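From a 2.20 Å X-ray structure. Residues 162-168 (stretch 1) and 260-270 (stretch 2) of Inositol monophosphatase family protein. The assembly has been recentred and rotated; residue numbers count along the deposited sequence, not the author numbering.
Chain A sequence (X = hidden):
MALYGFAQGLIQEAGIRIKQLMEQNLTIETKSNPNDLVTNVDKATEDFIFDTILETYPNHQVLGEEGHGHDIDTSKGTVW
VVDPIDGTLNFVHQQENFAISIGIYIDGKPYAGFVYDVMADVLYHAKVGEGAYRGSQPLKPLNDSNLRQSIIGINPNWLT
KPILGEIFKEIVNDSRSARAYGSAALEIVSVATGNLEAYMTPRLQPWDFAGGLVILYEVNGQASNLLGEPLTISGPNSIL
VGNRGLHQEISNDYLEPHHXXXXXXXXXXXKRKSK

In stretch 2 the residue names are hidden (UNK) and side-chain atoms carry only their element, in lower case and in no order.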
# COMPACT_ATOMS: atom_id res chain seq x y z
N PRO A 162 6.35 -3.33 -22.45
CA PRO A 162 7.54 -3.45 -23.25
C PRO A 162 8.55 -2.34 -22.96
O PRO A 162 8.18 -1.17 -22.78
CB PRO A 162 7.02 -3.35 -24.69
CG PRO A 162 5.54 -3.60 -24.61
CD PRO A 162 5.18 -2.99 -23.29
N ILE A 163 9.81 -2.74 -22.88
CA ILE A 163 10.98 -1.86 -22.62
C ILE A 163 10.99 -1.30 -21.21
O ILE A 163 11.94 -1.51 -20.46
CB ILE A 163 11.18 -0.72 -23.68
CG1 ILE A 163 11.12 -1.27 -25.12
CG2 ILE A 163 12.56 -0.06 -23.51
CD1 ILE A 163 9.74 -1.37 -25.71
N LEU A 164 9.97 -0.56 -20.86
CA LEU A 164 9.80 -0.06 -19.50
C LEU A 164 9.97 -1.19 -18.45
O LEU A 164 10.73 -1.05 -17.50
CB LEU A 164 8.42 0.57 -19.38
CG LEU A 164 8.20 1.69 -18.39
CD1 LEU A 164 9.37 2.68 -18.37
CD2 LEU A 164 6.89 2.36 -18.78
N GLY A 165 9.28 -2.31 -18.68
CA GLY A 165 9.44 -3.51 -17.88
C GLY A 165 10.87 -3.87 -17.59
O GLY A 165 11.26 -3.96 -16.43
N GLU A 166 11.68 -4.02 -18.65
CA GLU A 166 13.04 -4.53 -18.49
C GLU A 166 13.88 -3.56 -17.70
O GLU A 166 14.64 -3.96 -16.81
CB GLU A 166 13.71 -4.83 -19.85
CG GLU A 166 13.52 -6.25 -20.36
CD GLU A 166 14.06 -7.32 -19.42
OE1 GLU A 166 13.25 -8.09 -18.85
OE2 GLU A 166 15.29 -7.40 -19.23
N ILE A 167 13.70 -2.28 -18.00
CA ILE A 167 14.38 -1.20 -17.31
C ILE A 167 14.00 -1.12 -15.84
O ILE A 167 14.88 -1.12 -15.00
CB ILE A 167 14.14 0.12 -18.05
CG1 ILE A 167 14.75 0.03 -19.46
CG2 ILE A 167 14.73 1.27 -17.28
CD1 ILE A 167 14.21 1.07 -20.43
N PHE A 168 12.70 -1.13 -15.51
CA PHE A 168 12.35 -1.15 -14.07
C PHE A 168 12.70 -2.47 -13.32
O PHE A 168 12.84 -2.46 -12.08
CB PHE A 168 10.87 -0.77 -13.82
CG PHE A 168 10.53 0.70 -13.98
CD1 PHE A 168 11.29 1.70 -13.40
CD2 PHE A 168 9.33 1.08 -14.61
CE1 PHE A 168 10.91 3.04 -13.49
CE2 PHE A 168 8.95 2.42 -14.72
CZ PHE A 168 9.75 3.40 -14.17
N UNK A 260 18.63 6.19 -23.92
CA UNK A 260 18.08 6.34 -25.31
C UNK A 260 16.69 5.67 -25.46
O UNK A 260 15.78 6.24 -26.05
o UNK A 260 21.42 6.00 -26.61
o UNK A 260 20.32 7.89 -26.50
c UNK A 260 20.35 6.62 -26.49
c UNK A 260 19.07 5.79 -26.36
N UNK A 261 16.54 4.50 -24.86
CA UNK A 261 15.27 3.82 -24.79
C UNK A 261 14.25 4.62 -23.97
O UNK A 261 13.09 4.76 -24.40
c UNK A 261 15.47 2.41 -24.23
N UNK A 262 14.66 5.19 -22.82
CA UNK A 262 13.76 6.07 -22.07
C UNK A 262 13.42 7.33 -22.87
O UNK A 262 12.23 7.78 -22.84
c UNK A 262 14.40 5.37 -19.66
c UNK A 262 14.34 6.47 -20.71
c UNK A 262 15.34 5.79 -18.55
c UNK A 262 13.03 5.11 -19.09
N UNK A 263 14.39 7.90 -23.61
CA UNK A 263 14.05 9.09 -24.46
C UNK A 263 12.98 8.76 -25.47
O UNK A 263 12.02 9.54 -25.67
c UNK A 263 17.63 10.33 -24.61
c UNK A 263 16.19 10.42 -24.18
c UNK A 263 15.28 9.71 -25.19
c UNK A 263 14.87 10.67 -26.29
N UNK A 264 13.13 7.59 -26.10
CA UNK A 264 12.19 7.20 -27.13
C UNK A 264 10.79 7.01 -26.54
O UNK A 264 9.84 7.53 -27.08
c UNK A 264 12.17 4.64 -29.98
n UNK A 264 11.80 3.36 -30.09
o UNK A 264 12.95 5.19 -30.78
c UNK A 264 12.65 5.95 -27.87
c UNK A 264 11.58 5.41 -28.82
N UNK A 265 10.68 6.28 -25.42
CA UNK A 265 9.41 6.15 -24.68
C UNK A 265 8.80 7.49 -24.37
O UNK A 265 7.61 7.78 -24.69
c UNK A 265 8.86 3.13 -24.27
c UNK A 265 9.91 3.90 -23.48
c UNK A 265 9.61 5.39 -23.37
c UNK A 265 10.01 3.37 -22.07
N UNK A 266 9.63 8.34 -23.79
CA UNK A 266 9.21 9.69 -23.44
C UNK A 266 8.64 10.46 -24.64
O UNK A 266 7.57 11.06 -24.53
c UNK A 266 9.38 13.35 -20.88
n UNK A 266 9.68 12.07 -21.00
c UNK A 266 10.39 10.45 -22.80
c UNK A 266 10.02 11.81 -22.32
c UNK A 266 9.88 12.98 -22.98
n UNK A 266 9.48 13.91 -22.07
N UNK A 267 9.35 10.48 -25.77
CA UNK A 267 8.85 11.20 -26.96
C UNK A 267 7.52 10.56 -27.46
O UNK A 267 6.57 11.28 -27.79
o UNK A 267 11.63 14.34 -26.95
c UNK A 267 11.12 12.12 -27.73
c UNK A 267 9.90 11.29 -28.08
o UNK A 267 9.76 14.06 -28.06
c UNK A 267 10.81 13.61 -27.57
N UNK A 268 7.46 9.24 -27.47
CA UNK A 268 6.22 8.55 -27.91
C UNK A 268 4.98 8.88 -27.03
O UNK A 268 3.85 8.99 -27.54
c UNK A 268 7.43 6.59 -29.06
o UNK A 268 8.59 4.67 -29.86
c UNK A 268 6.45 7.01 -27.98
c UNK A 268 7.95 5.17 -28.93
n UNK A 268 7.68 4.50 -27.80
N UNK A 269 5.22 9.07 -25.73
CA UNK A 269 4.15 9.33 -24.75
C UNK A 269 3.73 10.81 -24.74
O UNK A 269 2.54 11.11 -24.74
c UNK A 269 4.64 8.88 -23.36
n UNK A 269 2.01 6.55 -20.26
c UNK A 269 4.17 8.32 -20.97
n UNK A 269 3.47 4.76 -20.25
c UNK A 269 3.25 6.07 -20.43
n UNK A 269 4.27 6.87 -20.77
c UNK A 269 3.56 8.69 -22.31
N UNK A 270 4.70 11.72 -24.81
CA UNK A 270 4.48 13.16 -24.54
C UNK A 270 4.60 14.15 -25.72
O UNK A 270 4.02 15.22 -25.68
c UNK A 270 3.82 12.21 -20.27
c UNK A 270 4.00 12.92 -21.46
c UNK A 270 5.41 13.65 -23.40
c UNK A 270 4.88 11.46 -19.75
c UNK A 270 5.24 12.89 -22.12
c UNK A 270 6.12 11.44 -20.39
c UNK A 270 6.30 12.16 -21.56

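Stretch 2 is helical throughout, and its side chains can be identified one position at a time. Position 260 carries two carbons, the second bearing two oxygens, a short carboxylate that lies out of reach of stretch 1; it is Asp260. At position 261 a single carbon follows CA. The CA-to-CB bond points toward stretch 1, and CB lies 3.9 Å from Ile163 CG2 and 4.2 Å from Ile167 CD1. A lone side-chain carbon is a methyl group, here one that packs against both Ile163 and Ile167: Ala261.

Position 262 has four carbons forked at the second. Its CA-to-CB bond points sideways, yet the end of the side chain comes nearer to stretch 1, with the branching carbon approaching Ile167. This is Leu262, in an m,t rotamer, with CG 4.4 Å from Ile167 CD1 and CD2 4.5 Å from Leu164 CD1. Position 263 also has four carbons, but the fork comes at the first and one arm is two carbons long. Such beta-branching defines Ile263, which is exposed and makes no contact with stretch 1.

Three carbons, the third carrying one oxygen and one nitrogen, make the amide at position 264, Gln264, also out of reach. Position 265 again shows four carbons forked at the second, now with CA-to-CB directed toward stretch 1 and a terminal methyl against Leu164. It is Leu265, also m,t; its CD1 lies 3.8 Å from Leu164 CD1, and it has the largest area covered by the other stretch.

At position 266 one carbon leads into a five-membered ring of three carbons and two nitrogens, the imidazole of His266, which does not reach stretch 1. Position 267 has three carbons, the last with two oxygens, and is Glu267, far from the contact. Position 268 has three carbons ending in one oxygen and one nitrogen: Gln268. Although its CA-to-CB bond points toward stretch 1, its nearest side-chain atom, Gln268 NE2, stays 6.6 Å from Ile163 CD1.

Position 269 extends through three carbons and a nitrogen to a carbon bearing two more nitrogens. This guanidinium belongs to Arg269, whose NH2 lies 4.4 Å from Leu164 CD2, an oblique approach at the margin of the contact. Position 270, one carbon followed by a six-carbon ring, is Phe270, which is turned out of reach.

The contact is small, burying 299 Å² in all, and no hydrogen bond crosses it. Ile163 occupies the N-cap position before its helix, and the two helix axes come within 11.0 Å at an angle of 137° between their N-to-C directions. At this spacing aliphatic side chains fill the gap: Ala261 meets Ile163 and Ile167, while Leu262 and Leu265, nearly one helical turn apart, both meet Leu164. Within stretch 2 the backbone keeps the i to i+4 hydrogen bonds of a helix, as in Leu265 N to Ala261 O at 3.0 Å and Arg269 N to Leu265 O at 2.9 Å. The helix turns about once every 3.6 residues, so Ala261, Leu265 and Arg269, at four-residue spacing, lie on one side of it, and all three direct CB toward stretch 1.

Stretch 2, residues 260-270: DALIQLHEQRF
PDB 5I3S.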